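Local coordinates for protein TodX (Pseudomonas putida, PDB 3BS0) that carries toluene across the bacterial outer membrane, a first step in its biodegradation, as a member of the FadL channel family, at residues 14-19 against 339-344; 22-27 against 39-44; 55-60 against 418-423; 280-285 against 296-301. All coordinates share one frame; numbering follows the deposited sequence.

Contact 1: 14-19 against 339-344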
loop_
_atom_site.group_PDB
_atom_site.type_symbol
_atom_site.label_atom_id
_atom_site.label_comp_id
_atom_site.label_asym_id
_atom_site.label_seq_id
_atom_site.Cartn_x
_atom_site.Cartn_y
_atom_site.Cartn_z
ATOM N N ARG A 14 -7.926 4.224 10.900
ATOM C CA ARG A 14 -6.481 4.344 10.917
ATOM C C ARG A 14 -5.975 5.037 12.158
ATOM O O ARG A 14 -4.822 4.867 12.551
ATOM C CB ARG A 14 -5.993 5.110 9.701
ATOM C CG ARG A 14 -4.489 5.264 9.697
ATOM C CD ARG A 14 -3.967 5.598 8.325
ATOM N NE ARG A 14 -4.794 5.006 7.282
ATOM C CZ ARG A 14 -4.368 4.749 6.051
ATOM N NH1 ARG A 14 -3.114 5.025 5.712
ATOM N NH2 ARG A 14 -5.199 4.226 5.160
ATOM N N ALA A 15 -6.825 5.844 12.767
ATOM C CA ALA A 15 -6.437 6.532 13.980
ATOM C C ALA A 15 -6.542 5.514 15.121
ATOM O O ALA A 15 -5.981 5.697 16.203
ATOM C CB ALA A 15 -7.364 7.709 14.218
ATOM N N MET A 16 -7.257 4.427 14.852
ATOM C CA MET A 16 -7.457 3.386 15.836
ATOM C C MET A 16 -6.678 2.126 15.511
ATOM O O MET A 16 -7.224 1.017 15.521
ATOM C CB MET A 16 -8.950 3.076 15.976
ATOM C CG MET A 16 -9.716 4.115 16.800
ATOM S SD MET A 16 -11.457 3.754 16.822
ATOM C CE MET A 16 -12.096 5.241 17.213
ATOM N N GLY A 17 -5.392 2.323 15.221
ATOM C CA GLY A 17 -4.482 1.228 14.933
ATOM C C GLY A 17 -4.800 0.253 13.820
ATOM O O GLY A 17 -4.214 -0.822 13.767
ATOM N N GLY A 18 -5.711 0.613 12.927
ATOM C CA GLY A 18 -6.046 -0.283 11.838
ATOM C C GLY A 18 -7.167 -1.233 12.186
ATOM O O GLY A 18 -7.472 -2.156 11.438
ATOM N N THR A 19 -7.795 -1.004 13.332
ATOM C CA THR A 19 -8.893 -1.856 13.761
ATOM C C THR A 19 -10.137 -1.535 12.928
ATOM O O THR A 19 -10.312 -0.396 12.518
ATOM C CB THR A 19 -9.178 -1.644 15.251
ATOM O OG1 THR A 19 -10.234 -2.521 15.649
ATOM C CG2 THR A 19 -9.578 -0.210 15.533
ATOM N N GLY A 339 -7.558 -0.396 19.566
ATOM C CA GLY A 339 -7.860 1.017 19.414
ATOM C C GLY A 339 -8.801 1.632 20.433
ATOM O O GLY A 339 -9.727 0.990 20.931
ATOM N N THR A 340 -8.563 2.904 20.723
ATOM C CA THR A 340 -9.368 3.634 21.688
ATOM C C THR A 340 -10.007 4.911 21.134
ATOM O O THR A 340 -9.395 5.650 20.344
ATOM C CB THR A 340 -8.520 3.980 22.941
ATOM O OG1 THR A 340 -8.794 3.025 23.968
ATOM C CG2 THR A 340 -8.824 5.393 23.452
ATOM N N ALA A 341 -11.247 5.145 21.566
ATOM C CA ALA A 341 -12.038 6.310 21.184
ATOM C C ALA A 341 -12.633 6.881 22.473
ATOM O O ALA A 341 -13.105 6.132 23.327
ATOM C CB ALA A 341 -13.143 5.899 20.231
ATOM N N TYR A 342 -12.627 8.203 22.604
ATOM C CA TYR A 342 -13.131 8.852 23.812
ATOM C C TYR A 342 -13.955 10.113 23.543
ATOM O O TYR A 342 -13.454 11.063 22.945
ATOM C CB TYR A 342 -11.935 9.211 24.711
ATOM C CG TYR A 342 -12.275 9.813 26.057
ATOM C CD1 TYR A 342 -12.931 9.064 27.036
ATOM C CD2 TYR A 342 -11.918 11.122 26.365
ATOM C CE1 TYR A 342 -13.220 9.601 28.289
ATOM C CE2 TYR A 342 -12.201 11.676 27.616
ATOM C CZ TYR A 342 -12.853 10.908 28.576
ATOM O OH TYR A 342 -13.129 11.441 29.823
ATOM N N LYS A 343 -15.211 10.127 23.984
ATOM C CA LYS A 343 -16.053 11.310 23.811
ATOM C C LYS A 343 -15.687 12.307 24.908
ATOM O O LYS A 343 -16.201 12.241 26.026
ATOM C CB LYS A 343 -17.537 10.952 23.909
ATOM C CG LYS A 343 -18.074 10.168 22.724
ATOM C CD LYS A 343 -19.600 10.111 22.740
ATOM C CE LYS A 343 -20.128 9.253 21.606
ATOM N NZ LYS A 343 -19.550 7.880 21.680
ATOM N N TYR A 344 -14.790 13.227 24.557
ATOM C CA TYR A 344 -14.270 14.258 25.453
ATOM C C TYR A 344 -15.178 15.482 25.573
ATOM O O TYR A 344 -15.236 16.126 26.617
ATOM C CB TYR A 344 -12.899 14.682 24.947
ATOM C CG TYR A 344 -12.166 15.670 25.813
ATOM C CD1 TYR A 344 -11.569 15.278 27.016
ATOM C CD2 TYR A 344 -12.012 16.990 25.399
ATOM C CE1 TYR A 344 -10.828 16.184 27.776
ATOM C CE2 TYR A 344 -11.279 17.900 26.151
ATOM C CZ TYR A 344 -10.689 17.492 27.332
ATOM O OH TYR A 344 -9.940 18.393 28.041
#

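Contact 2: 22-27 against 39-44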
loop_
_atom_site.group_PDB
_atom_site.type_symbol
_atom_site.label_atom_id
_atom_site.label_comp_id
_atom_site.label_asym_id
_atom_site.label_seq_id
_atom_site.Cartn_x
_atom_site.Cartn_y
_atom_site.Cartn_z
ATOM N N SER A 22 -15.630 -4.504 13.610
ATOM C CA SER A 22 -17.028 -4.356 13.977
ATOM C C SER A 22 -17.520 -3.080 14.643
ATOM O O SER A 22 -18.249 -3.145 15.635
ATOM C CB SER A 22 -17.411 -5.545 14.841
ATOM O OG SER A 22 -16.359 -5.822 15.758
ATOM N N TYR A 23 -17.141 -1.926 14.101
ATOM C CA TYR A 23 -17.609 -0.652 14.637
ATOM C C TYR A 23 -17.624 0.386 13.514
ATOM O O TYR A 23 -16.809 0.304 12.595
ATOM C CB TYR A 23 -16.730 -0.212 15.815
ATOM C CG TYR A 23 -15.346 0.280 15.479
ATOM C CD1 TYR A 23 -15.110 1.634 15.265
ATOM C CD2 TYR A 23 -14.256 -0.599 15.433
ATOM C CE1 TYR A 23 -13.819 2.112 15.021
ATOM C CE2 TYR A 23 -12.962 -0.139 15.187
ATOM C CZ TYR A 23 -12.749 1.221 14.981
ATOM O OH TYR A 23 -11.486 1.707 14.717
ATOM N N TYR A 24 -18.545 1.350 13.566
ATOM C CA TYR A 24 -18.604 2.347 12.500
ATOM C C TYR A 24 -17.236 2.912 12.141
ATOM O O TYR A 24 -16.579 3.584 12.937
ATOM C CB TYR A 24 -19.556 3.506 12.811
ATOM C CG TYR A 24 -19.915 4.258 11.538
ATOM C CD1 TYR A 24 -20.341 3.558 10.396
ATOM C CD2 TYR A 24 -19.781 5.643 11.440
ATOM C CE1 TYR A 24 -20.610 4.217 9.196
ATOM C CE2 TYR A 24 -20.057 6.311 10.234
ATOM C CZ TYR A 24 -20.464 5.584 9.120
ATOM O OH TYR A 24 -20.695 6.197 7.909
ATOM N N THR A 25 -16.829 2.622 10.913
ATOM C CA THR A 25 -15.551 3.047 10.388
ATOM C C THR A 25 -15.769 4.115 9.313
ATOM O O THR A 25 -14.842 4.789 8.887
ATOM C CB THR A 25 -14.808 1.807 9.835
ATOM O OG1 THR A 25 -13.895 1.330 10.836
ATOM C CG2 THR A 25 -14.071 2.122 8.534
ATOM N N GLY A 26 -17.016 4.278 8.893
ATOM C CA GLY A 26 -17.309 5.274 7.888
ATOM C C GLY A 26 -17.440 4.625 6.536
ATOM O O GLY A 26 -17.497 3.399 6.446
ATOM N N ASN A 27 -17.478 5.431 5.483
ATOM C CA ASN A 27 -17.621 4.900 4.136
ATOM C C ASN A 27 -16.507 3.945 3.702
ATOM O O ASN A 27 -16.726 3.101 2.833
ATOM C CB ASN A 27 -17.744 6.049 3.142
ATOM C CG ASN A 27 -19.085 6.749 3.232
ATOM O OD1 ASN A 27 -19.878 6.487 4.137
ATOM N ND2 ASN A 27 -19.346 7.647 2.289
ATOM N N PHE A 39 -24.029 0.337 10.949
ATOM C CA PHE A 39 -23.905 1.070 12.203
ATOM C C PHE A 39 -23.865 2.558 11.870
ATOM O O PHE A 39 -23.589 3.398 12.726
ATOM C CB PHE A 39 -22.610 0.716 12.945
ATOM C CG PHE A 39 -22.411 -0.752 13.190
ATOM C CD1 PHE A 39 -23.458 -1.655 13.070
ATOM C CD2 PHE A 39 -21.156 -1.233 13.537
ATOM C CE1 PHE A 39 -23.249 -3.022 13.284
ATOM C CE2 PHE A 39 -20.943 -2.588 13.753
ATOM C CZ PHE A 39 -21.987 -3.484 13.623
ATOM N N ALA A 40 -24.122 2.891 10.617
ATOM C CA ALA A 40 -24.082 4.289 10.220
ATOM C C ALA A 40 -25.332 5.054 10.651
ATOM O O ALA A 40 -26.434 4.495 10.710
ATOM C CB ALA A 40 -23.907 4.401 8.713
ATOM N N PRO A 41 -25.170 6.352 10.958
ATOM C CA PRO A 41 -26.315 7.157 11.371
ATOM C C PRO A 41 -27.327 7.236 10.234
ATOM O O PRO A 41 -26.959 7.207 9.056
ATOM C CB PRO A 41 -25.689 8.505 11.712
ATOM C CG PRO A 41 -24.475 8.552 10.848
ATOM C CD PRO A 41 -23.939 7.157 10.941
ATOM N N ASP A 42 -28.601 7.298 10.609
ATOM C CA ASP A 42 -29.705 7.382 9.669
ATOM C C ASP A 42 -29.383 8.343 8.550
ATOM O O ASP A 42 -28.836 9.409 8.791
ATOM C CB ASP A 42 -30.946 7.866 10.398
ATOM C CG ASP A 42 -32.028 6.835 10.435
ATOM O OD1 ASP A 42 -32.936 6.901 9.572
ATOM O OD2 ASP A 42 -31.964 5.952 11.317
ATOM N N GLY A 43 -29.723 7.966 7.325
ATOM C CA GLY A 43 -29.446 8.842 6.208
ATOM C C GLY A 43 -28.426 8.346 5.205
ATOM O O GLY A 43 -28.125 7.159 5.121
ATOM N N ASN A 44 -27.898 9.282 4.429
ATOM C CA ASN A 44 -26.913 8.976 3.408
ATOM C C ASN A 44 -25.625 9.667 3.805
ATOM O O ASN A 44 -25.656 10.764 4.357
ATOM C CB ASN A 44 -27.418 9.473 2.056
ATOM C CG ASN A 44 -28.777 8.894 1.702
ATOM O OD1 ASN A 44 -29.594 9.554 1.059
ATOM N ND2 ASN A 44 -29.025 7.651 2.116
#

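Contact 3: 55-60 against 418-423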
loop_
_atom_site.group_PDB
_atom_site.type_symbol
_atom_site.label_atom_id
_atom_site.label_comp_id
_atom_site.label_asym_id
_atom_site.label_seq_id
_atom_site.Cartn_x
_atom_site.Cartn_y
_atom_site.Cartn_z
ATOM N N THR A 55 7.629 9.372 4.065
ATOM C CA THR A 55 8.524 8.226 4.248
ATOM C C THR A 55 9.963 8.648 4.494
ATOM O O THR A 55 10.500 9.496 3.773
ATOM C CB THR A 55 8.519 7.283 3.032
ATOM O OG1 THR A 55 7.361 6.440 3.080
ATOM C CG2 THR A 55 9.781 6.422 3.017
ATOM N N ASP A 56 10.586 8.077 5.521
ATOM C CA ASP A 56 11.974 8.407 5.762
ATOM C C ASP A 56 12.854 7.165 5.680
ATOM O O ASP A 56 12.656 6.174 6.392
ATOM C CB ASP A 56 12.166 9.112 7.099
ATOM C CG ASP A 56 13.370 10.037 7.082
ATOM O OD1 ASP A 56 13.452 10.863 6.143
ATOM O OD2 ASP A 56 14.228 9.950 7.987
ATOM N N ILE A 57 13.830 7.239 4.786
ATOM C CA ILE A 57 14.742 6.141 4.561
ATOM C C ILE A 57 16.166 6.614 4.394
ATOM O O ILE A 57 16.432 7.613 3.736
ATOM C CB ILE A 57 14.353 5.360 3.293
ATOM C CG1 ILE A 57 12.902 4.899 3.392
ATOM C CG2 ILE A 57 15.265 4.168 3.110
ATOM C CD1 ILE A 57 12.452 4.071 2.193
ATOM N N LYS A 58 17.080 5.893 5.018
ATOM C CA LYS A 58 18.499 6.181 4.904
ATOM C C LYS A 58 19.163 4.830 4.614
ATOM O O LYS A 58 18.890 3.819 5.288
ATOM C CB LYS A 58 19.060 6.762 6.208
ATOM C CG LYS A 58 19.730 8.107 6.065
ATOM C CD LYS A 58 18.706 9.225 6.228
ATOM C CE LYS A 58 19.360 10.616 6.306
ATOM N NZ LYS A 58 20.288 10.764 7.475
ATOM N N VAL A 59 20.003 4.820 3.586
ATOM C CA VAL A 59 20.730 3.632 3.189
ATOM C C VAL A 59 22.190 4.040 3.274
ATOM O O VAL A 59 22.563 5.141 2.856
ATOM C CB VAL A 59 20.363 3.209 1.743
ATOM C CG1 VAL A 59 21.189 2.003 1.307
ATOM C CG2 VAL A 59 18.891 2.842 1.671
ATOM N N HIS A 60 23.012 3.169 3.842
ATOM C CA HIS A 60 24.422 3.468 3.978
ATOM C C HIS A 60 25.342 2.522 3.247
ATOM O O HIS A 60 25.050 1.340 3.052
ATOM C CB HIS A 60 24.822 3.514 5.450
ATOM C CG HIS A 60 24.376 4.749 6.154
ATOM N ND1 HIS A 60 25.017 5.960 6.007
ATOM C CD2 HIS A 60 23.331 4.972 6.984
ATOM C CE1 HIS A 60 24.389 6.878 6.718
ATOM N NE2 HIS A 60 23.362 6.304 7.322
ATOM N N GLN A 418 20.113 -0.262 6.046
ATOM C CA GLN A 418 18.990 0.628 5.847
ATOM C C GLN A 418 18.234 0.906 7.129
ATOM O O GLN A 418 18.158 0.056 8.020
ATOM C CB GLN A 418 18.037 0.015 4.826
ATOM C CG GLN A 418 17.117 0.995 4.107
ATOM C CD GLN A 418 16.286 0.312 3.018
ATOM O OE1 GLN A 418 15.299 -0.376 3.301
ATOM N NE2 GLN A 418 16.703 0.481 1.770
ATOM N N SER A 419 17.685 2.115 7.212
ATOM C CA SER A 419 16.895 2.547 8.362
ATOM C C SER A 419 15.633 3.137 7.752
ATOM O O SER A 419 15.700 4.020 6.894
ATOM C CB SER A 419 17.666 3.585 9.182
ATOM O OG SER A 419 18.256 4.568 8.347
ATOM N N HIS A 420 14.482 2.661 8.201
ATOM C CA HIS A 420 13.229 3.100 7.600
ATOM C C HIS A 420 12.030 3.283 8.537
ATOM O O HIS A 420 11.628 2.355 9.246
ATOM C CB HIS A 420 12.922 2.096 6.466
ATOM C CG HIS A 420 11.522 2.126 5.967
ATOM N ND1 HIS A 420 10.830 3.296 5.752
ATOM C CD2 HIS A 420 10.690 1.123 5.608
ATOM C CE1 HIS A 420 9.628 3.014 5.285
ATOM N NE2 HIS A 420 9.518 1.702 5.186
ATOM N N SER A 421 11.465 4.488 8.526
ATOM C CA SER A 421 10.293 4.807 9.348
ATOM C C SER A 421 9.249 5.460 8.451
ATOM O O SER A 421 9.550 5.835 7.316
ATOM C CB SER A 421 10.665 5.757 10.501
ATOM O OG SER A 421 10.783 7.103 10.074
ATOM N N GLN A 422 8.029 5.614 8.951
ATOM C CA GLN A 422 6.978 6.202 8.130
ATOM C C GLN A 422 5.795 6.774 8.898
ATOM O O GLN A 422 5.254 6.110 9.765
ATOM C CB GLN A 422 6.468 5.145 7.165
ATOM C CG GLN A 422 5.557 5.665 6.102
ATOM C CD GLN A 422 4.661 4.579 5.537
ATOM O OE1 GLN A 422 3.670 4.175 6.168
ATOM N NE2 GLN A 422 5.010 4.088 4.351
ATOM N N ILE A 423 5.396 8.000 8.556
ATOM C CA ILE A 423 4.251 8.700 9.167
ATOM C C ILE A 423 3.028 8.639 8.237
ATOM O O ILE A 423 3.164 8.475 7.027
ATOM C CB ILE A 423 4.577 10.196 9.423
ATOM C CG1 ILE A 423 5.637 10.334 10.526
ATOM C CG2 ILE A 423 3.329 10.944 9.815
ATOM C CD1 ILE A 423 6.195 11.748 10.672
#

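Contact 4: 280-285 against 296-301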
loop_
_atom_site.group_PDB
_atom_site.type_symbol
_atom_site.label_atom_id
_atom_site.label_comp_id
_atom_site.label_asym_id
_atom_site.label_seq_id
_atom_site.Cartn_x
_atom_site.Cartn_y
_atom_site.Cartn_z
ATOM N N SER A 280 -7.383 -12.331 2.945
ATOM C CA SER A 280 -7.128 -12.064 4.346
ATOM C C SER A 280 -8.372 -12.418 5.135
ATOM O O SER A 280 -9.492 -12.289 4.644
ATOM C CB SER A 280 -6.783 -10.592 4.564
ATOM O OG SER A 280 -5.695 -10.188 3.751
ATOM N N LEU A 281 -8.168 -12.886 6.357
ATOM C CA LEU A 281 -9.265 -13.255 7.235
ATOM C C LEU A 281 -9.084 -12.343 8.438
ATOM O O LEU A 281 -7.965 -12.155 8.913
ATOM C CB LEU A 281 -9.144 -14.727 7.637
ATOM C CG LEU A 281 -10.463 -15.454 7.880
ATOM C CD1 LEU A 281 -11.185 -14.799 9.035
ATOM C CD2 LEU A 281 -11.313 -15.417 6.620
ATOM N N THR A 282 -10.167 -11.757 8.927
ATOM C CA THR A 282 -10.030 -10.852 10.057
ATOM C C THR A 282 -11.067 -11.090 11.140
ATOM O O THR A 282 -12.261 -11.185 10.856
ATOM C CB THR A 282 -10.133 -9.392 9.593
ATOM O OG1 THR A 282 -9.598 -9.274 8.268
ATOM C CG2 THR A 282 -9.352 -8.485 10.537
ATOM N N LEU A 283 -10.606 -11.178 12.383
ATOM C CA LEU A 283 -11.501 -11.408 13.508
ATOM C C LEU A 283 -11.246 -10.361 14.580
ATOM O O LEU A 283 -10.097 -10.021 14.850
ATOM C CB LEU A 283 -11.284 -12.819 14.069
ATOM C CG LEU A 283 -11.683 -13.977 13.145
ATOM C CD1 LEU A 283 -11.455 -15.298 13.855
ATOM C CD2 LEU A 283 -13.146 -13.856 12.754
ATOM N N GLY A 284 -12.316 -9.837 15.177
ATOM C CA GLY A 284 -12.154 -8.829 16.211
ATOM C C GLY A 284 -13.381 -8.537 17.064
ATOM O O GLY A 284 -14.431 -9.175 16.927
ATOM N N LEU A 285 -13.240 -7.559 17.955
ATOM C CA LEU A 285 -14.330 -7.175 18.839
ATOM C C LEU A 285 -14.150 -5.776 19.406
ATOM O O LEU A 285 -13.044 -5.378 19.768
ATOM C CB LEU A 285 -14.459 -8.174 19.998
ATOM C CG LEU A 285 -13.285 -8.328 20.971
ATOM C CD1 LEU A 285 -13.789 -8.241 22.403
ATOM C CD2 LEU A 285 -12.583 -9.659 20.726
ATOM N N ALA A 296 -11.345 -1.163 20.952
ATOM C CA ALA A 296 -11.405 -2.199 19.932
ATOM C C ALA A 296 -10.095 -2.979 19.797
ATOM O O ALA A 296 -9.005 -2.411 19.925
ATOM C CB ALA A 296 -11.780 -1.578 18.581
ATOM N N ALA A 297 -10.232 -4.281 19.526
ATOM C CA ALA A 297 -9.110 -5.206 19.338
ATOM C C ALA A 297 -9.395 -6.055 18.102
ATOM O O ALA A 297 -10.501 -6.570 17.933
ATOM C CB ALA A 297 -8.951 -6.101 20.551
ATOM N N ASP A 298 -8.389 -6.211 17.246
ATOM C CA ASP A 298 -8.555 -6.958 16.010
ATOM C C ASP A 298 -7.337 -7.835 15.724
ATOM O O ASP A 298 -6.220 -7.509 16.126
ATOM C CB ASP A 298 -8.742 -5.968 14.855
ATOM C CG ASP A 298 -9.777 -6.426 13.838
ATOM O OD1 ASP A 298 -9.730 -5.944 12.682
ATOM O OD2 ASP A 298 -10.646 -7.249 14.195
ATOM N N ILE A 299 -7.561 -8.949 15.033
ATOM C CA ILE A 299 -6.482 -9.850 14.660
ATOM C C ILE A 299 -6.667 -10.192 13.180
ATOM O O ILE A 299 -7.658 -10.823 12.787
ATOM C CB ILE A 299 -6.504 -11.149 15.485
ATOM C CG1 ILE A 299 -7.105 -10.887 16.869
ATOM C CG2 ILE A 299 -5.075 -11.668 15.655
ATOM C CD1 ILE A 299 -7.372 -12.147 17.680
ATOM N N LYS A 300 -5.709 -9.759 12.364
ATOM C CA LYS A 300 -5.765 -9.988 10.927
ATOM C C LYS A 300 -4.759 -11.015 10.427
ATOM O O LYS A 300 -3.619 -11.083 10.897
ATOM C CB LYS A 300 -5.540 -8.680 10.181
ATOM C CG LYS A 300 -6.014 -8.745 8.755
ATOM C CD LYS A 300 -5.175 -7.898 7.826
ATOM C CE LYS A 300 -6.075 -7.120 6.892
ATOM N NZ LYS A 300 -6.758 -6.012 7.617
ATOM N N ARG A 301 -5.183 -11.799 9.444
ATOM C CA ARG A 301 -4.337 -12.833 8.874
ATOM C C ARG A 301 -4.260 -12.817 7.350
ATOM O O ARG A 301 -5.150 -13.328 6.671
ATOM C CB ARG A 301 -4.835 -14.194 9.330
ATOM C CG ARG A 301 -3.881 -15.320 9.032
ATOM C CD ARG A 301 -2.530 -15.066 9.678
ATOM N NE ARG A 301 -1.736 -16.286 9.765
ATOM C CZ ARG A 301 -2.012 -17.299 10.582
ATOM N NH1 ARG A 301 -3.064 -17.242 11.394
ATOM N NH2 ARG A 301 -1.237 -18.375 10.576
#

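Contact 1: 14-19 against 339-344
The apolar part of this contact is M16 laid beside A341, the methyl CE lying 3.3 Å from A341 CB. A chi1 of -77° sets M16 CG anti to its own carbonyl carbon; the chain beyond is extended, with CG 3.9 Å from T340 O and CE at the A341 methyl. R351 of the next strand and Y23 also touch this side chain. A second apolar touch is looser, T19 CG2 standing 4.4 Å from G339 CA. The main chains approach most closely at M16 and G339, whose CA atoms are 4.3 Å apart; a CB on G339 would point toward the turn and run into M16 CB. Residues M16 to T19 form a type I' beta turn, with G17 and G18 at positive phi. Polar fastening comes from outside the two segments: G17 N is hydrogen-bonded to T379 OG1 and G17 O to S337 OG. As in other FadL-type channels, the N-terminal segment is a hatch folded inside the beta barrel, and here its turn meets the wall. Chemically, the direct contact is van der Waals, carried mainly by M16, while threonine and serine hydroxyls of the wall grip the turn's backbone.

Contact 2: 22-27 against 39-44
Y24 lies against F39, A40 and P41, joining two irregular pieces of the N-terminal hatch that, as in FadL, plugs the barrel. Starting at the root, Y24 CB sits 4.1 Å from F39 CB. CG is anti to the backbone N (chi1 -162°) and stands 4.0 Å from F39 O. Beyond it the ring lies with one face against A40: CD1 is 3.8 Å from A40 CA and CE1 reaches the A40 methyl. P41 CD lies over the same face as A40 CA, 4.0 Å from Y24 CE2, the two side chains crossing at about a right angle. OH, at the tip, still has A40 CB at 3.8 Å. A40 CA makes a CH-pi contact over that face, offset toward the rim, 3.9 Å from the Y24 centroid and 24° off the normal, with G26 N over the centre of the opposite face. An alanine at Y24 would probably open a gap between A40 and G26 and leave P41 CD without its ring contact. F39 behaves differently, presenting its rim rather than a face to the 22-24 backbone. Its side chain also touches T226 of strand 214-228. The edge carbon CE2 of F39 meets the carbonyl of S22, 3.3 Å from S22 O.

Contact 3: 55-60 against 418-423
Strands 55-60 and 418-423 run antiparallel, their axes 4.7 Å apart at 177°, with D56-S421 and K58-S419 as hydrogen-bonded pairs and I57-H420 and V59-Q418 as non-hydrogen-bonded ones. They belong to the first and last long strands of the chain, so this is the seam that closes the FadL-type beta barrel. D56 N donates to S421 O at 3.1 Å, and K58 N to S419 O at 3.0 Å, each answered by a return bond. On the face of I57, V59, Q418 and H420, the imidazole of H420 reaches the backbone of the neighbouring strand. H420 CG is anti to the backbone N (chi1 164°), and ND1 of the ring makes a weak bond to D56 O at 3.5 Å. D56 O, already taking S421 N, lies near the imidazole plane, at the ring's edge; I57 CD1 lies over one face of that ring. Q418 packs on V59 and I57, its CG 3.5 Å from V59 CG2 and 3.8 Å from I57 CG2. The D56, K58, S419 and S421 face is partly exposed and carries the charged groups. There the charged ends look elsewhere: K58 forms a salt bridge with E66, and D56 forms one with R401 and a hydrogen bond with S70. Across the strands, D56 offers S421 its methylene, with CB 3.8 Å from S421 OG.

Contact 4: 280-285 against 296-301
T282, D298 and K300 pack closely on one face of the hairpin made by strands 280-288 and 293-302, adjacent staves of the barrel wall. The T282 methyl is the middle of it: CG2 lies 3.3 Å from D298 OD1, those two side chains crossing at about a right angle, and 3.8 Å from K300 CB. Its hydroxyl oxygen OG1 has K300 CG 3.7 Å away. G284, opposite D298, leaves room for the carboxylate, since a CB on this residue would fall on D298 OD2. That oxygen accepts a hydrogen bond from S21 OG in the hatch, and K300 NZ forms a salt bridge with D5 near the N-terminus. A leucine in place of D298 would probably leave S21 OG without this acceptor. The other face is looser. L281, L283, L285, A297, I299 and R301 lie there, mostly on the surface, and the leucine side chains come no nearer than 4.3 Å to the facing strand; the apolar ones would suit a lipid-facing exterior. What ties the strands together is backbone, in six bonds. L283 N to I299 O is nearly straight (3.0 Å, 176°), whereas L281 N approaches R301 O from above the carbonyl plane, 37° out of it. The return bond from I299 N to L283 O measures 2.8 Å. The chemistry thus divides the labour: main-chain bonds build the wall, mostly apolar groups, with R301, dress one side, and the polar groups of the other side hold the hatch.

How the contacts relate
Contacts 1, 2 and 4 form one continuous patch where hatch and wall meet, while contact 3 closes the barrel elsewhere. Contact 1 touches contact 2 through M16 SD and Y23 OH, 2.9 Å apart, and contact 4 through T19 OG1, 3.4 Å from A296 CB; strands 333-343 and 293-302 are also neighbours in the wall. Contact 2 reaches contact 4 where Y23 CE2 packs 3.9 Å from A296 CB. Contact 3 touches none of the others; its nearest atoms are about 7 Å from contact 1, about 15 Å from contact 4 and about 17 Å from contact 2. Bound C8E detergent lies about 12 Å from the Q418 side chain and about 13 Å from that of S280.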